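Local coordinates for glycosyl hydrolase family 2, TIM barrel domain protein (Faecalibacterium prausnitzii A2-165, PDB 6ED2), which probably hydrolyses beta-glucuronides, acting as a family 2 glycosyl hydrolase of a human gut bacterium, at residues A[375-383]-A[416-427]; A[469-478]-A[488-498]. All coordinates share one frame; numbering follows the deposited sequence.

Contact 1 of 2, residues A[375-383]-A[416-427]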
loop_
_atom_site.group_PDB
_atom_site.type_symbol
_atom_site.label_atom_id
_atom_site.label_comp_id
_atom_site.label_asym_id
_atom_site.label_seq_id
_atom_site.Cartn_x
_atom_site.Cartn_y
_atom_site.Cartn_z
ATOM N N ILE A 375 -4.510 3.065 -33.794
ATOM C CA ILE A 375 -5.775 2.515 -34.251
ATOM C C ILE A 375 -6.887 3.390 -33.690
ATOM O O ILE A 375 -7.101 3.434 -32.477
ATOM C CB ILE A 375 -5.949 1.053 -33.825
ATOM C CG1 ILE A 375 -4.777 0.212 -34.351
ATOM C CG2 ILE A 375 -7.278 0.522 -34.333
ATOM C CD1 ILE A 375 -4.821 -1.243 -33.916
ATOM N N ASP A 376 -7.605 4.076 -34.576
ATOM C CA ASP A 376 -8.569 5.106 -34.206
ATOM C C ASP A 376 -9.943 4.469 -34.057
ATOM O O ASP A 376 -10.445 3.832 -34.997
ATOM C CB ASP A 376 -8.591 6.195 -35.278
ATOM C CG ASP A 376 -8.968 7.581 -34.735
ATOM O OD1 ASP A 376 -9.332 7.735 -33.535
ATOM O OD2 ASP A 376 -8.912 8.529 -35.551
ATOM N N GLU A 377 -10.566 4.660 -32.899
ATOM C CA GLU A 377 -11.773 3.927 -32.546
ATOM C C GLU A 377 -12.926 4.871 -32.223
ATOM O O GLU A 377 -12.781 5.804 -31.421
ATOM C CB GLU A 377 -11.510 2.997 -31.360
ATOM C CG GLU A 377 -12.729 2.166 -30.967
ATOM C CD GLU A 377 -12.380 1.022 -30.012
ATOM O OE1 GLU A 377 -11.660 0.079 -30.433
ATOM O OE2 GLU A 377 -12.838 1.066 -28.845
ATOM N N VAL A 378 -14.077 4.585 -32.810
ATOM C CA VAL A 378 -15.320 5.327 -32.611
ATOM C C VAL A 378 -16.008 4.810 -31.342
ATOM O O VAL A 378 -15.753 3.670 -30.937
ATOM C CB VAL A 378 -16.161 5.190 -33.895
ATOM C CG1 VAL A 378 -16.945 3.890 -33.915
ATOM C CG2 VAL A 378 -17.010 6.406 -34.163
ATOM N N PRO A 379 -16.849 5.596 -30.629
ATOM C CA PRO A 379 -17.354 5.101 -29.329
ATOM C C PRO A 379 -18.443 4.033 -29.426
ATOM O O PRO A 379 -19.394 4.038 -28.636
ATOM C CB PRO A 379 -17.889 6.371 -28.650
ATOM C CG PRO A 379 -17.381 7.525 -29.478
ATOM C CD PRO A 379 -17.260 6.990 -30.860
ATOM N N ALA A 380 -18.296 3.090 -30.362
ATOM C CA ALA A 380 -19.281 2.024 -30.572
ATOM C C ALA A 380 -19.009 0.867 -29.608
ATOM O O ALA A 380 -18.597 -0.239 -29.981
ATOM C CB ALA A 380 -19.254 1.555 -32.018
ATOM N N VAL A 381 -19.242 1.149 -28.335
ATOM C CA VAL A 381 -18.987 0.197 -27.267
ATOM C C VAL A 381 -20.247 0.109 -26.424
ATOM O O VAL A 381 -21.004 1.080 -26.308
ATOM C CB VAL A 381 -17.757 0.606 -26.415
ATOM C CG1 VAL A 381 -17.985 1.978 -25.775
ATOM C CG2 VAL A 381 -17.426 -0.469 -25.352
ATOM N N GLY A 382 -20.479 -1.069 -25.844
ATOM C CA GLY A 382 -21.700 -1.333 -25.107
ATOM C C GLY A 382 -22.821 -1.963 -25.908
ATOM O O GLY A 382 -23.951 -2.035 -25.402
ATOM N N PHE A 383 -22.551 -2.433 -27.136
ATOM C CA PHE A 383 -23.595 -2.988 -28.005
ATOM C C PHE A 383 -23.843 -4.453 -27.638
ATOM O O PHE A 383 -23.690 -5.365 -28.452
ATOM C CB PHE A 383 -23.202 -2.852 -29.475
ATOM C CG PHE A 383 -23.121 -1.417 -29.976
ATOM C CD1 PHE A 383 -23.408 -0.332 -29.139
ATOM C CD2 PHE A 383 -22.770 -1.154 -31.303
ATOM C CE1 PHE A 383 -23.345 0.979 -29.610
ATOM C CE2 PHE A 383 -22.699 0.172 -31.786
ATOM C CZ PHE A 383 -22.996 1.237 -30.936
ATOM N N HIS A 416 -24.046 6.041 -35.216
ATOM C CA HIS A 416 -22.767 5.382 -35.459
ATOM C C HIS A 416 -22.137 5.874 -36.758
ATOM O O HIS A 416 -20.933 6.154 -36.813
ATOM C CB HIS A 416 -22.987 3.869 -35.471
ATOM C CG HIS A 416 -21.741 3.057 -35.323
ATOM N ND1 HIS A 416 -21.763 1.746 -34.891
ATOM C CD2 HIS A 416 -20.441 3.347 -35.580
ATOM C CE1 HIS A 416 -20.531 1.263 -34.891
ATOM N NE2 HIS A 416 -19.709 2.215 -35.300
ATOM N N LYS A 417 -22.947 6.022 -37.808
ATOM C CA LYS A 417 -22.434 6.535 -39.073
ATOM C C LYS A 417 -21.903 7.957 -38.924
ATOM O O LYS A 417 -20.854 8.297 -39.484
ATOM C CB LYS A 417 -23.535 6.485 -40.132
ATOM C CG LYS A 417 -23.758 5.111 -40.726
ATOM C CD LYS A 417 -25.029 5.091 -41.572
ATOM C CE LYS A 417 -25.022 3.911 -42.543
ATOM N NZ LYS A 417 -26.305 3.778 -43.306
ATOM N N ALA A 418 -22.620 8.800 -38.182
ATOM C CA ALA A 418 -22.190 10.184 -37.971
ATOM C C ALA A 418 -20.863 10.247 -37.222
ATOM O O ALA A 418 -19.934 10.951 -37.633
ATOM C CB ALA A 418 -23.269 10.943 -37.199
ATOM N N ALA A 419 -20.764 9.509 -36.110
ATOM C CA ALA A 419 -19.515 9.440 -35.363
ATOM C C ALA A 419 -18.373 8.951 -36.241
ATOM O O ALA A 419 -17.273 9.523 -36.223
ATOM C CB ALA A 419 -19.697 8.530 -34.145
ATOM N N LEU A 420 -18.619 7.897 -37.027
ATOM C CA LEU A 420 -17.584 7.370 -37.910
ATOM C C LEU A 420 -17.166 8.406 -38.940
ATOM O O LEU A 420 -15.977 8.553 -39.252
ATOM C CB LEU A 420 -18.101 6.104 -38.612
ATOM C CG LEU A 420 -17.164 5.433 -39.611
ATOM C CD1 LEU A 420 -15.788 5.155 -38.977
ATOM C CD2 LEU A 420 -17.785 4.135 -40.206
ATOM N N THR A 421 -18.143 9.114 -39.506
ATOM C CA THR A 421 -17.840 10.119 -40.513
ATOM C C THR A 421 -16.984 11.224 -39.918
ATOM O O THR A 421 -15.970 11.629 -40.497
ATOM C CB THR A 421 -19.153 10.680 -41.083
ATOM O OG1 THR A 421 -19.894 9.618 -41.706
ATOM C CG2 THR A 421 -18.885 11.782 -42.099
ATOM N N ASP A 422 -17.385 11.721 -38.744
ATOM C CA ASP A 422 -16.650 12.795 -38.089
ATOM C C ASP A 422 -15.262 12.328 -37.669
ATOM O O ASP A 422 -14.277 13.052 -37.853
ATOM C CB ASP A 422 -17.467 13.309 -36.900
ATOM C CG ASP A 422 -18.636 14.182 -37.350
ATOM O OD1 ASP A 422 -18.601 14.599 -38.515
ATOM O OD2 ASP A 422 -19.586 14.437 -36.578
ATOM N N MET A 423 -15.148 11.103 -37.154
ATOM C CA MET A 423 -13.831 10.633 -36.747
ATOM C C MET A 423 -12.885 10.557 -37.939
ATOM O O MET A 423 -11.731 11.007 -37.865
ATOM C CB MET A 423 -13.921 9.272 -36.056
ATOM C CG MET A 423 -12.518 8.703 -35.814
ATOM S SD MET A 423 -12.461 7.084 -35.025
ATOM C CE MET A 423 -13.056 6.048 -36.381
ATOM N N ILE A 424 -13.348 9.988 -39.057
ATOM C CA ILE A 424 -12.446 9.841 -40.195
ATOM C C ILE A 424 -12.134 11.199 -40.819
ATOM O O ILE A 424 -10.990 11.469 -41.200
ATOM C CB ILE A 424 -13.028 8.846 -41.215
ATOM C CG1 ILE A 424 -12.984 7.432 -40.616
ATOM C CG2 ILE A 424 -12.259 8.929 -42.550
ATOM C CD1 ILE A 424 -13.353 6.344 -41.604
ATOM N N ASP A 425 -13.131 12.082 -40.920
ATOM C CA ASP A 425 -12.851 13.432 -41.414
ATOM C C ASP A 425 -11.856 14.176 -40.516
ATOM O O ASP A 425 -10.955 14.860 -41.015
ATOM C CB ASP A 425 -14.158 14.221 -41.552
ATOM C CG ASP A 425 -14.883 13.900 -42.860
ATOM O OD1 ASP A 425 -14.202 13.479 -43.839
ATOM O OD2 ASP A 425 -16.129 14.046 -42.896
ATOM N N ARG A 426 -11.991 14.048 -39.191
ATOM C CA ARG A 426 -11.089 14.765 -38.285
ATOM C C ARG A 426 -9.666 14.217 -38.354
ATOM O O ARG A 426 -8.700 14.985 -38.307
ATOM C CB ARG A 426 -11.607 14.691 -36.848
ATOM C CG ARG A 426 -10.913 15.671 -35.874
ATOM C CD ARG A 426 -11.276 15.332 -34.429
ATOM N NE ARG A 426 -10.683 14.046 -34.058
ATOM C CZ ARG A 426 -10.603 13.579 -32.812
ATOM N NH1 ARG A 426 -11.069 14.294 -31.791
ATOM N NH2 ARG A 426 -10.036 12.393 -32.588
ATOM N N ASP A 427 -9.511 12.897 -38.496
ATOM C CA ASP A 427 -8.236 12.257 -38.216
ATOM C C ASP A 427 -7.506 11.754 -39.449
ATOM O O ASP A 427 -6.380 11.272 -39.319
ATOM C CB ASP A 427 -8.447 11.103 -37.219
ATOM C CG ASP A 427 -8.924 11.609 -35.864
ATOM O OD1 ASP A 427 -8.873 12.845 -35.652
ATOM O OD2 ASP A 427 -9.377 10.804 -35.016
#
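The backbones come nearest at Val378 and Leu420, CA to CA 6.1 Å, where the chain leaves strand 375-377 and passes over helix 416-427. Strand and helix run at 144° to each other with axes 9.7 Å apart at closest: an inner strand of the TIM barrel packed on one of its outer helices. Val378 points at the helix, CG2 pressed on Ala419 CB at a tight 3.4 Å and CG1 beside His416 NE2 at 3.5 Å. The imidazole, with CG anti to the backbone N (chi1 -164°), swings toward the loop that follows the strand. There His416 ND1 lies 3.6 Å from Phe383 CE2, at the edge of that ring, and it is also hydrogen-bonded to Tyr452 of helix 449-463. Cut back to alanine, His416 would probably leave a gap beside Val378 and Phe383 and the Tyr452 hydroxyl without this partner. Further along the helix, Met423 and Asp376 lie alongside each other, head to tail, with Met423 SD 3.5 Å from Asp376 OD1, an oxygen hydrogen-bonded to Tyr364. The bend at the end of the methionine chain brings Met423 CE to 4.1 Å from Val378 CB.

Contact 2 of 2, residues A[469-478]-A[488-498]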
loop_
_atom_site.group_PDB
_atom_site.type_symbol
_atom_site.label_atom_id
_atom_site.label_comp_id
_atom_site.label_asym_id
_atom_site.label_seq_id
_atom_site.Cartn_x
_atom_site.Cartn_y
_atom_site.Cartn_z
ATOM N N PRO A 469 -6.762 -0.035 -43.205
ATOM C CA PRO A 469 -7.495 -1.251 -42.805
ATOM C C PRO A 469 -8.524 -0.993 -41.713
ATOM O O PRO A 469 -8.359 -0.101 -40.871
ATOM C CB PRO A 469 -6.385 -2.187 -42.310
ATOM C CG PRO A 469 -5.201 -1.292 -42.042
ATOM C CD PRO A 469 -5.308 -0.170 -43.030
ATOM N N ARG A 470 -9.608 -1.782 -41.744
ATOM C CA ARG A 470 -10.715 -1.657 -40.799
ATOM C C ARG A 470 -10.812 -2.900 -39.924
ATOM O O ARG A 470 -10.572 -4.020 -40.391
ATOM C CB ARG A 470 -12.053 -1.447 -41.513
ATOM C CG ARG A 470 -12.063 -0.323 -42.546
ATOM C CD ARG A 470 -13.074 -0.637 -43.655
ATOM N NE ARG A 470 -12.668 -1.850 -44.365
ATOM C CZ ARG A 470 -13.420 -2.506 -45.242
ATOM N NH1 ARG A 470 -14.637 -2.071 -45.524
ATOM N NH2 ARG A 470 -12.948 -3.594 -45.837
ATOM N N THR A 471 -11.168 -2.698 -38.654
ATOM C CA THR A 471 -11.263 -3.779 -37.685
ATOM C C THR A 471 -12.370 -3.441 -36.697
ATOM O O THR A 471 -13.003 -2.386 -36.775
ATOM C CB THR A 471 -9.919 -4.016 -36.956
ATOM O OG1 THR A 471 -9.941 -5.294 -36.294
ATOM C CG2 THR A 471 -9.655 -2.924 -35.904
ATOM N N TYR A 472 -12.612 -4.367 -35.776
ATOM C CA TYR A 472 -13.451 -4.148 -34.605
ATOM C C TYR A 472 -13.018 -5.201 -33.607
ATOM O O TYR A 472 -12.465 -6.226 -33.994
ATOM C CB TYR A 472 -14.938 -4.266 -34.920
ATOM C CG TYR A 472 -15.444 -5.697 -35.008
ATOM C CD1 TYR A 472 -16.097 -6.302 -33.925
ATOM C CD2 TYR A 472 -15.290 -6.442 -36.184
ATOM C CE1 TYR A 472 -16.572 -7.608 -34.007
ATOM C CE2 TYR A 472 -15.761 -7.749 -36.278
ATOM C CZ TYR A 472 -16.409 -8.324 -35.197
ATOM O OH TYR A 472 -16.876 -9.616 -35.305
ATOM N N THR A 473 -13.239 -4.955 -32.321
ATOM C CA THR A 473 -12.692 -5.890 -31.350
ATOM C C THR A 473 -13.735 -6.930 -30.974
ATOM O O THR A 473 -14.910 -6.613 -30.766
ATOM C CB THR A 473 -12.168 -5.170 -30.104
ATOM O OG1 THR A 473 -13.264 -4.577 -29.403
ATOM C CG2 THR A 473 -11.160 -4.096 -30.502
ATOM N N VAL A 474 -13.293 -8.180 -30.887
ATOM C CA VAL A 474 -14.187 -9.326 -30.783
ATOM C C VAL A 474 -14.355 -9.711 -29.319
ATOM O O VAL A 474 -13.368 -9.953 -28.618
ATOM C CB VAL A 474 -13.661 -10.508 -31.612
ATOM C CG1 VAL A 474 -14.615 -11.698 -31.503
ATOM C CG2 VAL A 474 -13.467 -10.072 -33.066
ATOM N N LEU A 475 -15.608 -9.765 -28.874
ATOM C CA LEU A 475 -15.995 -10.253 -27.560
ATOM C C LEU A 475 -15.552 -11.700 -27.359
ATOM O O LEU A 475 -15.407 -12.466 -28.312
ATOM C CB LEU A 475 -17.515 -10.187 -27.421
ATOM C CG LEU A 475 -18.150 -9.267 -26.409
ATOM C CD1 LEU A 475 -19.588 -9.683 -26.243
ATOM C CD2 LEU A 475 -17.396 -9.344 -25.095
ATOM N N MET A 476 -15.400 -12.090 -26.086
ATOM C CA MET A 476 -14.936 -13.442 -25.773
ATOM C C MET A 476 -15.983 -14.499 -26.102
ATOM O O MET A 476 -15.630 -15.656 -26.379
ATOM C CB MET A 476 -14.544 -13.539 -24.297
ATOM C CG MET A 476 -13.052 -13.264 -24.038
ATOM S SD MET A 476 -12.346 -14.006 -22.521
ATOM C CE MET A 476 -11.831 -15.638 -23.104
ATOM N N THR A 477 -17.263 -14.130 -26.062
ATOM C CA THR A 477 -18.362 -15.014 -26.424
ATOM C C THR A 477 -18.603 -15.100 -27.929
ATOM O O THR A 477 -19.523 -15.808 -28.343
ATOM C CB THR A 477 -19.651 -14.545 -25.749
ATOM O OG1 THR A 477 -19.910 -13.188 -26.128
ATOM C CG2 THR A 477 -19.531 -14.630 -24.238
ATOM N N SER A 478 -17.840 -14.381 -28.755
ATOM C CA SER A 478 -17.934 -14.496 -30.207
ATOM C C SER A 478 -16.748 -15.320 -30.681
ATOM O O SER A 478 -15.611 -14.855 -30.623
ATOM C CB SER A 478 -17.950 -13.126 -30.881
ATOM O OG SER A 478 -19.176 -12.455 -30.624
ATOM N N PHE A 488 -16.176 -9.253 -41.934
ATOM C CA PHE A 488 -16.076 -7.888 -42.459
ATOM C C PHE A 488 -14.731 -7.232 -42.178
ATOM O O PHE A 488 -14.382 -6.260 -42.853
ATOM C CB PHE A 488 -17.172 -7.010 -41.874
ATOM C CG PHE A 488 -18.538 -7.412 -42.286
ATOM C CD1 PHE A 488 -19.056 -6.989 -43.500
ATOM C CD2 PHE A 488 -19.303 -8.237 -41.474
ATOM C CE1 PHE A 488 -20.326 -7.360 -43.889
ATOM C CE2 PHE A 488 -20.572 -8.613 -41.853
ATOM C CZ PHE A 488 -21.086 -8.175 -43.067
ATOM N N ALA A 489 -13.957 -7.754 -41.226
ATOM C CA ALA A 489 -12.739 -7.093 -40.765
ATOM C C ALA A 489 -11.567 -7.357 -41.706
ATOM O O ALA A 489 -11.382 -8.479 -42.182
ATOM C CB ALA A 489 -12.395 -7.573 -39.353
ATOM N N ASP A 490 -10.770 -6.310 -41.973
ATOM C CA ASP A 490 -9.540 -6.477 -42.751
ATOM C C ASP A 490 -8.442 -7.138 -41.926
ATOM O O ASP A 490 -7.505 -7.732 -42.480
ATOM C CB ASP A 490 -9.036 -5.130 -43.276
ATOM C CG ASP A 490 -10.073 -4.392 -44.114
ATOM O OD1 ASP A 490 -10.728 -5.021 -44.982
ATOM O OD2 ASP A 490 -10.223 -3.168 -43.920
ATOM N N PHE A 491 -8.504 -6.994 -40.611
ATOM C CA PHE A 491 -7.663 -7.760 -39.713
ATOM C C PHE A 491 -8.502 -7.954 -38.469
ATOM O O PHE A 491 -9.371 -7.131 -38.171
ATOM C CB PHE A 491 -6.306 -7.079 -39.434
ATOM C CG PHE A 491 -6.403 -5.738 -38.720
ATOM C CD1 PHE A 491 -6.334 -5.667 -37.334
ATOM C CD2 PHE A 491 -6.538 -4.560 -39.436
ATOM C CE1 PHE A 491 -6.408 -4.442 -36.673
ATOM C CE2 PHE A 491 -6.624 -3.322 -38.781
ATOM C CZ PHE A 491 -6.550 -3.269 -37.398
ATOM N N VAL A 492 -8.310 -9.076 -37.809
ATOM C CA VAL A 492 -9.135 -9.419 -36.659
ATOM C C VAL A 492 -8.442 -8.918 -35.398
ATOM O O VAL A 492 -7.215 -9.024 -35.269
ATOM C CB VAL A 492 -9.405 -10.937 -36.622
ATOM C CG1 VAL A 492 -10.108 -11.338 -35.340
ATOM C CG2 VAL A 492 -10.277 -11.329 -37.837
ATOM N N SER A 493 -9.230 -8.333 -34.485
ATOM C CA SER A 493 -8.763 -7.848 -33.186
ATOM C C SER A 493 -9.507 -8.599 -32.095
ATOM O O SER A 493 -10.739 -8.519 -32.015
ATOM C CB SER A 493 -9.008 -6.341 -33.026
ATOM O OG SER A 493 -8.347 -5.590 -34.029
ATOM N N LEU A 494 -8.770 -9.308 -31.243
ATOM C CA LEU A 494 -9.389 -10.107 -30.195
ATOM C C LEU A 494 -9.151 -9.477 -28.829
ATOM O O LEU A 494 -8.043 -9.013 -28.533
ATOM C CB LEU A 494 -8.847 -11.546 -30.193
ATOM C CG LEU A 494 -9.114 -12.433 -31.420
ATOM C CD1 LEU A 494 -8.601 -13.855 -31.164
ATOM C CD2 LEU A 494 -10.598 -12.458 -31.811
ATOM N N ASN A 495 -10.195 -9.475 -28.002
ATOM C CA ASN A 495 -10.091 -9.191 -26.574
ATOM C C ASN A 495 -10.228 -10.521 -25.844
ATOM O O ASN A 495 -11.328 -11.076 -25.772
ATOM C CB ASN A 495 -11.177 -8.212 -26.115
ATOM C CG ASN A 495 -11.036 -6.821 -26.743
ATOM O OD1 ASN A 495 -10.105 -6.545 -27.511
ATOM N ND2 ASN A 495 -11.969 -5.942 -26.415
ATOM N N ARG A 496 -9.127 -11.034 -25.300
ATOM C CA ARG A 496 -9.135 -12.362 -24.701
ATOM C C ARG A 496 -8.518 -12.342 -23.307
ATOM O O ARG A 496 -7.511 -11.676 -23.071
ATOM C CB ARG A 496 -8.402 -13.361 -25.587
ATOM C CG ARG A 496 -9.190 -13.759 -26.836
ATOM C CD ARG A 496 -10.569 -14.259 -26.459
ATOM N NE ARG A 496 -11.375 -14.647 -27.613
ATOM C CZ ARG A 496 -12.199 -13.829 -28.270
ATOM N NH1 ARG A 496 -12.333 -12.560 -27.906
ATOM N NH2 ARG A 496 -12.893 -14.288 -29.298
ATOM N N TYR A 497 -9.133 -13.089 -22.394
ATOM C CA TYR A 497 -8.780 -13.110 -20.982
ATOM C C TYR A 497 -8.722 -14.541 -20.468
ATOM O O TYR A 497 -9.255 -14.864 -19.397
ATOM C CB TYR A 497 -9.771 -12.294 -20.169
ATOM C CG TYR A 497 -9.659 -10.814 -20.437
ATOM C CD1 TYR A 497 -8.633 -10.065 -19.868
ATOM C CD2 TYR A 497 -10.574 -10.164 -21.269
ATOM C CE1 TYR A 497 -8.528 -8.698 -20.102
ATOM C CE2 TYR A 497 -10.477 -8.806 -21.513
ATOM C CZ TYR A 497 -9.454 -8.077 -20.931
ATOM O OH TYR A 497 -9.356 -6.729 -21.182
ATOM N N TYR A 498 -8.084 -15.421 -21.242
ATOM C CA TYR A 498 -7.835 -16.790 -20.808
ATOM C C TYR A 498 -6.845 -16.777 -19.651
ATOM O O TYR A 498 -5.665 -16.453 -19.831
ATOM C CB TYR A 498 -7.305 -17.620 -21.970
ATOM C CG TYR A 498 -8.384 -18.053 -22.956
ATOM C CD1 TYR A 498 -9.333 -19.009 -22.601
ATOM C CD2 TYR A 498 -8.443 -17.512 -24.239
ATOM C CE1 TYR A 498 -10.313 -19.419 -23.498
ATOM C CE2 TYR A 498 -9.408 -17.912 -25.144
ATOM C CZ TYR A 498 -10.340 -18.871 -24.772
ATOM O OH TYR A 498 -11.299 -19.270 -25.669
HETATM O O HOH W 1 -12.112 -8.143 -35.717
HETATM O O HOH W 2 -14.044 -9.992 -24.501
#
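Arg470 and Asp490 close one end of the parallel pairing between strands 470-474 and 492-495, neighbouring staves of the TIM barrel whose axes differ by 27°. The arginine chain bends round a single oxygen: Arg470 CB lies 3.5 Å from Asp490 OD2, CG and CD pass it a little farther off, and NE then bonds it at 2.8 Å. Beyond CZ, NH2 takes Asp490 OD1 at 2.8 Å, giving a side-on, two-nitrogen salt bridge with the planes 29° apart; NH1 turns to the carbonyl of Phe457. Arg470 N approaches the same OD2 from the anti side, so two donors hold that oxygen, and Asp490 N bonds back to Arg470 O at 2.8 Å. Next along the strand, Thr471 lays CB over one face of the Phe491 ring. Its OG1, anti to the backbone N (chi1 -164°), donates to Phe491 O at 2.7 Å and accepts from Ser493 OG. A water bridges Tyr472 O and Ser493 N before the direct pairing resumes with Val474 N to Ser493 O at 2.8 Å. Val474 O receives Asn495 N in its carbonyl plane and Arg496 NH1 from above it. The Arg496 guanidinium lies between Leu494 CD2 on one face and Met476 CA on the other, and Met476 CE sits over the centre of the Tyr498 ring. Helix 508-525 lies outside, with Glu518 pairing with Arg496 and Met519 and Trp522 packing on Leu494, while strands 433-440 and 531-535 flank the pair.

Both contacts belong to the TIM barrel domain, their centres 16 Å apart, and they follow one another along the chain: contact 1 closes before contact 2 opens. They share the parallel barrel sheet. Strand 373-377 of contact 1 pairs with strand 433-440, which in turn pairs with strand 470-474 of contact 2, so one intervening strand separates them. Contact 1 joins a strand to an outer helix, whereas contact 2 joins two adjacent strands. They come together where Glu377 OE1, held by Ser437 and Arg353, packs 4.2 Å from Thr473 CG2. Segments 375-383 and 469-478 both run on past the C-terminal ends of their strands, the end of the barrel where family 2 enzymes carry the active site.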